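Local structure of protein (endonuclease) (Salmonella typhimurium, 1BYR) at residues R85-F90 and W145-D150; K57-E62 and E139-R144; M33-T38 and H94-I99. The protein is an endonuclease with a PLD-like alpha/beta fold, present here as an assembly of two copies of the chain. One frame throughout, in Å; residues are numbered along the deposited sequence.

Interaction 1: residues R85-F90 and W145-D150; sequences RTDSNF and WNQGRD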
loop_
_atom_site.group_PDB
_atom_site.type_symbol
_atom_site.label_atom_id
_atom_site.label_comp_id
_atom_site.label_asym_id
_atom_site.label_seq_id
_atom_site.Cartn_x
_atom_site.Cartn_y
_atom_site.Cartn_z
ATOM N N ARG A 85 13.684 -14.771 4.190
ATOM C CA ARG A 85 12.892 -15.875 3.661
ATOM C C ARG A 85 12.020 -15.486 2.471
ATOM O O ARG A 85 11.548 -14.353 2.360
ATOM C CB ARG A 85 11.966 -16.456 4.746
ATOM C CG ARG A 85 12.664 -17.149 5.897
ATOM C CD ARG A 85 11.678 -17.930 6.772
ATOM N NE ARG A 85 12.387 -18.814 7.689
ATOM C CZ ARG A 85 11.837 -19.396 8.748
ATOM N NH1 ARG A 85 10.554 -19.195 9.045
ATOM N NH2 ARG A 85 12.577 -20.185 9.520
ATOM N N THR A 86 11.821 -16.448 1.570
ATOM C CA THR A 86 10.945 -16.256 0.434
ATOM C C THR A 86 9.659 -17.005 0.795
ATOM O O THR A 86 9.703 -18.043 1.456
ATOM C CB THR A 86 11.549 -16.814 -0.868
ATOM O OG1 THR A 86 11.909 -18.183 -0.689
ATOM C CG2 THR A 86 12.770 -16.023 -1.255
ATOM N N ASP A 87 8.511 -16.481 0.376
ATOM C CA ASP A 87 7.223 -17.097 0.697
ATOM C C ASP A 87 6.428 -17.280 -0.582
ATOM O O ASP A 87 6.210 -16.325 -1.330
ATOM C CB ASP A 87 6.472 -16.188 1.681
ATOM C CG ASP A 87 5.053 -16.659 1.980
ATOM O OD1 ASP A 87 4.702 -17.814 1.680
ATOM O OD2 ASP A 87 4.281 -15.851 2.538
ATOM N N SER A 88 6.017 -18.516 -0.850
ATOM C CA SER A 88 5.259 -18.819 -2.054
ATOM C C SER A 88 3.891 -19.402 -1.745
ATOM O O SER A 88 3.223 -19.916 -2.630
ATOM C CB SER A 88 6.032 -19.831 -2.904
ATOM O OG SER A 88 6.204 -21.047 -2.190
ATOM N N ASN A 89 3.485 -19.335 -0.487
ATOM C CA ASN A 89 2.201 -19.889 -0.095
ATOM C C ASN A 89 0.993 -19.068 -0.527
ATOM O O ASN A 89 -0.146 -19.474 -0.317
ATOM C CB ASN A 89 2.183 -20.129 1.411
ATOM C CG ASN A 89 2.954 -21.384 1.793
ATOM O OD1 ASN A 89 3.120 -22.301 0.974
ATOM N ND2 ASN A 89 3.437 -21.440 3.025
ATOM N N PHE A 90 1.256 -17.927 -1.152
ATOM C CA PHE A 90 0.200 -17.046 -1.628
ATOM C C PHE A 90 0.431 -16.733 -3.110
ATOM O O PHE A 90 1.582 -16.609 -3.550
ATOM C CB PHE A 90 0.198 -15.736 -0.819
ATOM C CG PHE A 90 -0.007 -15.921 0.673
ATOM C CD1 PHE A 90 1.079 -16.116 1.525
ATOM C CD2 PHE A 90 -1.282 -15.869 1.225
ATOM C CE1 PHE A 90 0.902 -16.255 2.893
ATOM C CE2 PHE A 90 -1.460 -16.010 2.593
ATOM C CZ PHE A 90 -0.356 -16.201 3.430
ATOM N N TRP A 145 6.165 -15.208 7.650
ATOM C CA TRP A 145 7.544 -15.658 7.875
ATOM C C TRP A 145 7.587 -17.162 8.185
ATOM O O TRP A 145 8.375 -17.914 7.603
ATOM C CB TRP A 145 8.160 -14.866 9.036
ATOM C CG TRP A 145 9.435 -15.440 9.588
ATOM C CD1 TRP A 145 9.558 -16.291 10.656
ATOM C CD2 TRP A 145 10.770 -15.186 9.131
ATOM N NE1 TRP A 145 10.877 -16.577 10.884
ATOM C CE2 TRP A 145 11.642 -15.915 9.961
ATOM C CE3 TRP A 145 11.306 -14.413 8.097
ATOM C CZ2 TRP A 145 13.033 -15.892 9.791
ATOM C CZ3 TRP A 145 12.691 -14.394 7.930
ATOM C CH2 TRP A 145 13.536 -15.126 8.772
ATOM N N ASN A 146 6.717 -17.593 9.088
ATOM C CA ASN A 146 6.654 -18.991 9.496
ATOM C C ASN A 146 6.469 -20.000 8.371
ATOM O O ASN A 146 6.810 -21.167 8.534
ATOM C CB ASN A 146 5.562 -19.177 10.553
ATOM C CG ASN A 146 5.940 -18.531 11.883
ATOM O OD1 ASN A 146 7.081 -18.135 12.081
ATOM N ND2 ASN A 146 4.977 -18.432 12.785
ATOM N N GLN A 147 5.937 -19.575 7.230
ATOM C CA GLN A 147 5.772 -20.515 6.131
ATOM C C GLN A 147 6.693 -20.171 4.971
ATOM O O GLN A 147 6.427 -20.530 3.814
ATOM C CB GLN A 147 4.321 -20.543 5.653
ATOM C CG GLN A 147 3.758 -19.214 5.275
ATOM C CD GLN A 147 2.260 -19.241 5.274
ATOM O OE1 GLN A 147 1.635 -20.081 4.620
ATOM N NE2 GLN A 147 1.657 -18.329 6.005
ATOM N N GLY A 148 7.773 -19.463 5.286
ATOM C CA GLY A 148 8.731 -19.079 4.269
ATOM C C GLY A 148 9.904 -20.034 4.212
ATOM O O GLY A 148 10.063 -20.901 5.084
ATOM N N ARG A 149 10.734 -19.874 3.185
ATOM C CA ARG A 149 11.914 -20.715 2.984
ATOM C C ARG A 149 13.161 -19.851 3.171
ATOM O O ARG A 149 13.282 -18.791 2.571
ATOM C CB ARG A 149 11.898 -21.285 1.558
ATOM C CG ARG A 149 12.472 -22.685 1.404
ATOM C CD ARG A 149 11.684 -23.452 0.349
ATOM N NE ARG A 149 10.742 -24.408 0.935
ATOM C CZ ARG A 149 9.798 -25.055 0.251
ATOM N NH1 ARG A 149 9.653 -24.841 -1.044
ATOM N NH2 ARG A 149 8.995 -25.914 0.869
ATOM N N ASP A 150 14.076 -20.296 4.017
ATOM C CA ASP A 150 15.306 -19.544 4.257
ATOM C C ASP A 150 16.062 -19.272 2.970
ATOM O O ASP A 150 16.126 -20.123 2.089
ATOM C CB ASP A 150 16.256 -20.337 5.153
ATOM C CG ASP A 150 15.937 -20.211 6.623
ATOM O OD1 ASP A 150 15.245 -19.257 7.034
ATOM O OD2 ASP A 150 16.392 -21.086 7.385
HETATM O O HOH W 1 15.368 -20.219 10.308
HETATM O O HOH W 2 14.486 -19.145 -0.338
HETATM O O HOH W 3 7.086 -20.457 1.238
#
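The guanidinium of Arg85 lies flat over one face of the Trp145 indole: the planes are 11° apart, and CZ of Arg85 stands 4.0 Å from the centroid of the five-membered ring of Trp145, over the face, which meets the geometry of a cation-pi contact. The Arg85 chain, extended from CG to NE, crosses the Trp145 side chain at about a right angle and brings its methylenes over the same indole. CD of Arg85 sits 3.6 Å from the centroid of the six-membered ring of Trp145, almost on its normal, as a CH-pi contact. Two bonds near the guanidinium plane fix its rotation. Arg85 NE donates to Asp150 OD1 at 3.0 Å in a nearly straight salt bridge (176° at the hydrogen), meeting the oxygen from above the carboxylate plane. Arg85 NH1 reaches Trp145 O at 2.9 Å from one face of that carbonyl, while Gly148 N approaches the same oxygen from the opposite face. A water bridges Arg85 NH2 to Asp150 OD2.

Arg85 and Asp150 form an antiparallel non-hydrogen-bonded pair, which puts their side chains on one face of the sheet. The adjacent pair is hydrogen-bonded, with Thr86 N to Arg149 O at 2.9 Å and Arg149 N to Thr86 O at 2.7 Å. Where the strand ends, Asp87 OD1 accepts from Asn89 N in an Asx turn, while its OD2 takes a hydrogen bond from Gln93 NE2.

Trp145 also stacks with Trp141. The Arg85 charge therefore meets an aromatic face and a carboxylate together, so it is probably stabilised from two directions, although the contact lies at the surface.

Interaction 2: residues K57-E62 and E139-R144; sequences KIVIDE and EHWQDR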
loop_
_atom_site.group_PDB
_atom_site.type_symbol
_atom_site.label_atom_id
_atom_site.label_comp_id
_atom_site.label_asym_id
_atom_site.label_seq_id
_atom_site.Cartn_x
_atom_site.Cartn_y
_atom_site.Cartn_z
ATOM N N LYS A 57 14.721 -8.895 10.278
ATOM C CA LYS A 57 14.256 -10.140 9.662
ATOM C C LYS A 57 13.299 -9.768 8.519
ATOM O O LYS A 57 12.442 -8.882 8.660
ATOM C CB LYS A 57 13.568 -11.035 10.698
ATOM C CG LYS A 57 14.540 -11.640 11.711
ATOM C CD LYS A 57 13.892 -12.741 12.522
ATOM C CE LYS A 57 14.737 -13.122 13.733
ATOM N NZ LYS A 57 14.066 -14.156 14.592
ATOM N N ILE A 58 13.446 -10.445 7.382
ATOM C CA ILE A 58 12.650 -10.138 6.201
ATOM C C ILE A 58 12.013 -11.332 5.487
ATOM O O ILE A 58 12.644 -12.372 5.311
ATOM C CB ILE A 58 13.551 -9.392 5.183
ATOM C CG1 ILE A 58 14.334 -8.304 5.910
ATOM C CG2 ILE A 58 12.724 -8.816 4.036
ATOM C CD1 ILE A 58 15.377 -7.613 5.052
ATOM N N VAL A 59 10.745 -11.193 5.096
ATOM C CA VAL A 59 10.058 -12.244 4.340
ATOM C C VAL A 59 9.530 -11.592 3.082
ATOM O O VAL A 59 8.808 -10.594 3.150
ATOM C CB VAL A 59 8.863 -12.861 5.101
ATOM C CG1 VAL A 59 9.377 -13.830 6.128
ATOM C CG2 VAL A 59 8.022 -11.777 5.736
ATOM N N ILE A 60 9.911 -12.136 1.931
ATOM C CA ILE A 60 9.479 -11.573 0.662
ATOM C C ILE A 60 8.761 -12.582 -0.219
ATOM O O ILE A 60 8.853 -13.788 -0.005
ATOM C CB ILE A 60 10.689 -11.018 -0.114
ATOM C CG1 ILE A 60 11.548 -12.171 -0.648
ATOM C CG2 ILE A 60 11.523 -10.147 0.812
ATOM C CD1 ILE A 60 12.854 -11.717 -1.336
ATOM N N ASP A 61 8.025 -12.074 -1.203
ATOM C CA ASP A 61 7.314 -12.915 -2.146
ATOM C C ASP A 61 8.330 -13.703 -2.964
ATOM O O ASP A 61 9.326 -13.138 -3.433
ATOM C CB ASP A 61 6.472 -12.054 -3.096
ATOM C CG ASP A 61 5.718 -12.890 -4.087
ATOM O OD1 ASP A 61 4.772 -13.576 -3.667
ATOM O OD2 ASP A 61 6.079 -12.858 -5.278
ATOM N N GLU A 62 8.068 -14.991 -3.155
ATOM C CA GLU A 62 8.986 -15.847 -3.903
ATOM C C GLU A 62 8.931 -15.725 -5.418
ATOM O O GLU A 62 9.948 -15.439 -6.059
ATOM C CB GLU A 62 8.767 -17.308 -3.515
ATOM C CG GLU A 62 9.854 -18.240 -4.003
ATOM C CD GLU A 62 9.702 -19.642 -3.451
ATOM O OE1 GLU A 62 9.553 -19.791 -2.213
ATOM O OE2 GLU A 62 9.725 -20.592 -4.262
ATOM N N GLU A 139 1.859 -9.972 13.944
ATOM C CA GLU A 139 1.222 -11.271 13.810
ATOM C C GLU A 139 1.089 -11.614 12.324
ATOM O O GLU A 139 1.237 -12.759 11.916
ATOM C CB GLU A 139 -0.160 -11.257 14.465
ATOM C CG GLU A 139 -0.130 -11.218 15.981
ATOM C CD GLU A 139 -1.524 -11.107 16.565
ATOM O OE1 GLU A 139 -2.443 -10.727 15.810
ATOM O OE2 GLU A 139 -1.713 -11.394 17.767
ATOM N N HIS A 140 0.817 -10.591 11.524
ATOM C CA HIS A 140 0.673 -10.724 10.066
ATOM C C HIS A 140 2.039 -11.092 9.486
ATOM O O HIS A 140 2.147 -11.955 8.618
ATOM C CB HIS A 140 0.201 -9.375 9.500
ATOM C CG HIS A 140 -0.003 -9.354 8.017
ATOM N ND1 HIS A 140 -0.951 -10.133 7.376
ATOM C CD2 HIS A 140 0.517 -8.547 7.062
ATOM C CE1 HIS A 140 -0.985 -9.819 6.092
ATOM N NE2 HIS A 140 -0.110 -8.854 5.884
ATOM N N TRP A 141 3.081 -10.428 9.971
ATOM C CA TRP A 141 4.445 -10.690 9.512
ATOM C C TRP A 141 4.900 -12.102 9.917
ATOM O O TRP A 141 5.471 -12.851 9.110
ATOM C CB TRP A 141 5.408 -9.656 10.119
ATOM C CG TRP A 141 6.829 -9.876 9.726
ATOM C CD1 TRP A 141 7.481 -9.317 8.678
ATOM C CD2 TRP A 141 7.753 -10.795 10.333
ATOM N NE1 TRP A 141 8.757 -9.831 8.584
ATOM C CE2 TRP A 141 8.947 -10.743 9.590
ATOM C CE3 TRP A 141 7.676 -11.663 11.434
ATOM C CZ2 TRP A 141 10.069 -11.520 9.907
ATOM C CZ3 TRP A 141 8.791 -12.441 11.751
ATOM C CH2 TRP A 141 9.973 -12.366 10.980
ATOM N N GLN A 142 4.637 -12.453 11.175
ATOM C CA GLN A 142 5.016 -13.744 11.740
ATOM C C GLN A 142 4.391 -14.929 11.018
ATOM O O GLN A 142 5.046 -15.957 10.790
ATOM C CB GLN A 142 4.631 -13.779 13.211
ATOM C CG GLN A 142 5.223 -14.940 13.954
ATOM C CD GLN A 142 6.714 -14.827 14.072
ATOM O OE1 GLN A 142 7.460 -15.708 13.651
ATOM N NE2 GLN A 142 7.178 -13.729 14.638
ATOM N N ASP A 143 3.116 -14.791 10.666
ATOM C CA ASP A 143 2.410 -15.849 9.958
ATOM C C ASP A 143 3.020 -16.110 8.581
ATOM O O ASP A 143 3.149 -17.252 8.157
ATOM C CB ASP A 143 0.932 -15.481 9.801
ATOM C CG ASP A 143 0.156 -16.559 9.106
ATOM O OD1 ASP A 143 -0.218 -17.531 9.789
ATOM O OD2 ASP A 143 -0.063 -16.444 7.882
ATOM N N ARG A 144 3.390 -15.046 7.878
ATOM C CA ARG A 144 3.992 -15.175 6.554
ATOM C C ARG A 144 5.419 -15.696 6.663
ATOM O O ARG A 144 5.839 -16.524 5.870
ATOM C CB ARG A 144 3.987 -13.820 5.845
ATOM C CG ARG A 144 2.664 -13.469 5.101
ATOM C CD ARG A 144 1.398 -13.873 5.867
ATOM N NE ARG A 144 0.189 -13.313 5.247
ATOM C CZ ARG A 144 -1.052 -13.491 5.700
ATOM N NH1 ARG A 144 -1.273 -14.224 6.783
ATOM N NH2 ARG A 144 -2.074 -12.897 5.089
#
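NH1 of Arg144, a residue whose backbone packs against Val59, is gripped by two carboxylates: Asp143 OD2 at 2.8 Å from Arg144 NH1, in a salt bridge bent to 136° at the hydrogen, and Glu12 of the second subunit. The Asp143 oxygen is met from above its carboxylate plane. Under the Arg144 guanidinium, over the centre of one face, lies ND1 of His140, one turn back on the helix. Arg144 thus turns its charge toward the subunit interface and touches the strand near its base, with its carbonyl carbon C 4.4 Å from CG1 of Val59.

Most of the contact with the strand is made by Trp141. Its CG stands anti to the backbone N (chi1 179°), and the indole reaches down from the helix to the sheet. CG2 of Val59 comes obliquely to within 3.5 Å of Trp141 NE1, and CB of Lys57 lies 3.6 Å from Trp141 CZ2, also obliquely. No hydrogen bond joins the two segments; the buried Trp141 NE1 bonds instead to the backbone O of Met32 on the adjacent strand.

The short axes of strand 57-61 and helix 139-144 approach to 9.1 Å at 68°, a steep crossing of a helix over a sheet. Helix 131-146 thereby covers strands 29-34 and 55-61, with Met33 touching Trp141 and His140, while the other side of strand 55-61 faces helix 68-79 through Ile58 and Ile60.

Interaction 3: residues M33-T38 and H94-I99; sequences MAYSFT and HDKVII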
loop_
_atom_site.group_PDB
_atom_site.type_symbol
_atom_site.label_atom_id
_atom_site.label_comp_id
_atom_site.label_asym_id
_atom_site.label_seq_id
_atom_site.Cartn_x
_atom_site.Cartn_y
_atom_site.Cartn_z
ATOM N N MET A 33 8.195 -6.975 5.172
ATOM C CA MET A 33 7.448 -7.807 4.231
ATOM C C MET A 33 7.578 -7.077 2.906
ATOM O O MET A 33 7.389 -5.859 2.845
ATOM C CB MET A 33 5.945 -7.865 4.586
ATOM C CG MET A 33 5.589 -8.384 5.985
ATOM S SD MET A 33 3.787 -8.504 6.259
ATOM C CE MET A 33 3.408 -10.098 5.571
ATOM N N ALA A 34 7.893 -7.798 1.834
ATOM C CA ALA A 34 8.018 -7.150 0.550
ATOM C C ALA A 34 7.569 -8.026 -0.599
ATOM O O ALA A 34 7.601 -9.246 -0.508
ATOM C CB ALA A 34 9.458 -6.737 0.328
ATOM N N TYR A 35 7.136 -7.387 -1.681
ATOM C CA TYR A 35 6.766 -8.103 -2.894
ATOM C C TYR A 35 8.088 -7.905 -3.649
ATOM O O TYR A 35 9.106 -8.426 -3.220
ATOM C CB TYR A 35 5.600 -7.394 -3.583
ATOM C CG TYR A 35 5.263 -7.917 -4.961
ATOM C CD1 TYR A 35 5.359 -9.270 -5.261
ATOM C CD2 TYR A 35 4.843 -7.055 -5.962
ATOM C CE1 TYR A 35 5.046 -9.749 -6.531
ATOM C CE2 TYR A 35 4.530 -7.522 -7.235
ATOM C CZ TYR A 35 4.627 -8.870 -7.514
ATOM O OH TYR A 35 4.299 -9.335 -8.769
ATOM N N SER A 36 8.104 -7.139 -4.730
ATOM C CA SER A 36 9.364 -6.888 -5.429
ATOM C C SER A 36 10.380 -6.278 -4.456
ATOM O O SER A 36 10.145 -5.210 -3.897
ATOM C CB SER A 36 9.121 -5.936 -6.581
ATOM O OG SER A 36 7.990 -6.358 -7.282
ATOM N N PHE A 37 11.518 -6.954 -4.287
ATOM C CA PHE A 37 12.569 -6.558 -3.350
ATOM C C PHE A 37 13.860 -6.292 -4.141
ATOM O O PHE A 37 14.668 -7.202 -4.324
ATOM C CB PHE A 37 12.729 -7.736 -2.374
ATOM C CG PHE A 37 13.623 -7.479 -1.195
ATOM C CD1 PHE A 37 13.237 -6.622 -0.174
ATOM C CD2 PHE A 37 14.835 -8.157 -1.076
ATOM C CE1 PHE A 37 14.038 -6.448 0.960
ATOM C CE2 PHE A 37 15.644 -7.988 0.048
ATOM C CZ PHE A 37 15.248 -7.131 1.062
ATOM N N THR A 38 14.065 -5.051 -4.589
ATOM C CA THR A 38 15.244 -4.737 -5.416
ATOM C C THR A 38 16.024 -3.421 -5.216
ATOM O O THR A 38 17.190 -3.342 -5.612
ATOM C CB THR A 38 14.883 -4.772 -6.935
ATOM O OG1 THR A 38 13.980 -3.698 -7.229
ATOM C CG2 THR A 38 14.212 -6.081 -7.322
ATOM N N HIS A 94 1.830 -9.781 -1.440
ATOM C CA HIS A 94 1.821 -8.391 -1.901
ATOM C C HIS A 94 2.133 -7.240 -0.934
ATOM O O HIS A 94 2.270 -6.093 -1.377
ATOM C CB HIS A 94 0.467 -8.138 -2.593
ATOM C CG HIS A 94 0.479 -7.029 -3.599
ATOM N ND1 HIS A 94 -0.274 -5.891 -3.457
ATOM C CD2 HIS A 94 1.181 -6.880 -4.751
ATOM C CE1 HIS A 94 -0.066 -5.086 -4.489
ATOM N NE2 HIS A 94 0.820 -5.664 -5.282
ATOM N N ASP A 95 2.258 -7.527 0.363
ATOM C CA ASP A 95 2.550 -6.494 1.360
ATOM C C ASP A 95 3.876 -5.775 1.147
ATOM O O ASP A 95 4.871 -6.387 0.757
ATOM C CB ASP A 95 2.588 -7.086 2.777
ATOM C CG ASP A 95 1.344 -7.877 3.117
ATOM O OD1 ASP A 95 1.327 -9.094 2.835
ATOM O OD2 ASP A 95 0.386 -7.289 3.667
ATOM N N LYS A 96 3.883 -4.465 1.410
ATOM C CA LYS A 96 5.086 -3.633 1.331
ATOM C C LYS A 96 5.038 -2.976 2.711
ATOM O O LYS A 96 4.528 -1.867 2.888
ATOM C CB LYS A 96 4.970 -2.575 0.215
ATOM C CG LYS A 96 4.553 -3.141 -1.136
ATOM C CD LYS A 96 3.018 -3.039 -1.323
ATOM C CE LYS A 96 2.598 -3.055 -2.792
ATOM N NZ LYS A 96 3.079 -4.281 -3.486
ATOM N N VAL A 97 5.565 -3.694 3.690
ATOM C CA VAL A 97 5.508 -3.254 5.075
ATOM C C VAL A 97 6.832 -3.326 5.835
ATOM O O VAL A 97 7.608 -4.268 5.672
ATOM C CB VAL A 97 4.488 -4.133 5.849
ATOM C CG1 VAL A 97 4.605 -3.888 7.365
ATOM C CG2 VAL A 97 3.070 -3.871 5.344
ATOM N N ILE A 98 7.076 -2.315 6.664
ATOM C CA ILE A 98 8.253 -2.278 7.519
ATOM C C ILE A 98 7.771 -1.947 8.932
ATOM O O ILE A 98 7.216 -0.878 9.174
ATOM C CB ILE A 98 9.293 -1.203 7.081
ATOM C CG1 ILE A 98 9.812 -1.502 5.674
ATOM C CG2 ILE A 98 10.490 -1.224 8.035
ATOM C CD1 ILE A 98 10.925 -0.566 5.192
ATOM N N ILE A 99 7.938 -2.904 9.847
ATOM C CA ILE A 99 7.552 -2.723 11.239
ATOM C C ILE A 99 8.844 -2.419 12.007
ATOM O O ILE A 99 9.751 -3.246 12.064
ATOM C CB ILE A 99 6.908 -4.001 11.819
ATOM C CG1 ILE A 99 5.726 -4.444 10.951
ATOM C CG2 ILE A 99 6.432 -3.743 13.237
ATOM C CD1 ILE A 99 5.397 -5.917 11.087
#
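Met33 and Val97 form an antiparallel hydrogen-bonded pair, in which Met33 N donates to Val97 O at 2.8 Å and 170° and Val97 N returns a bond to Met33 O at 3.0 Å. Their side chains stand on the same face of the sheet.

Met33 runs side by side with Asp95, both pointing the same way. SD of Met33 lies 3.9 Å from Asp95 CB, and a bend at chi3 sets the methyl CE of Met33 3.6 Å from Asp95 OD1. The carboxylate has its polar partners outside the pair: OD1 bonds to Ser121 of the second subunit and OD2 to His140 NE2, so thioether and methyl cover a group that is already doubly held.

Past the paired residues, Tyr35 crosses His94 obliquely. Their ring centroids are 5.4 Å apart with planes at 52°, an oblique aromatic pair, and the closest atoms are Tyr35 CD2 and His94 CD2 at 3.9 Å. Lys96 curls back beside them. Its last torsion (chi4 58°) places NZ, which donates to His94 O at 2.9 Å, lies above the His94 ring toward the rim, and comes 4.0 Å from Tyr35 CB. His94 ND1 bonds to Glu122 of the second subunit. The spacing of His94 and Lys96 matches the His-x-Lys part of the HKD motif (HxK(x)4D) of PLD-like proteins, and the loop before strand 97-100 holds them together at the subunit interface.

Strands 29-34 and 97-100 are neighbours deep in the mixed sheet, with strands 55-61 and 104-108 flanking them. Helix 131-146 covers the face bearing Met33 and Val97, through His140, Trp141, Arg144 and Phe137.

In the fold
From the N terminus, the first strand in these contacts is 29-34, and its pairing with 94-99 in interaction 3 closes a loop holding strands 55-61 and 84-87. Strand 55-61 then meets helix 131-146 in interaction 2, and 85-90 meets 145-150 in interaction 1. The segments alternate along the chain in every pair, so all three loops cross and none encloses another. Interactions 1 and 2 share helix 131-146 and the neighbouring strands 55-61 and 84-87, joined through bonds between Ile60 and residues Arg85 and Asp87. Interactions 2 and 3 meet where His140 bonds Asp95. Together they tie the sheet from strand 97-100 to strand 149-150, with helix 131-146 packed on the strands between and leading into the last.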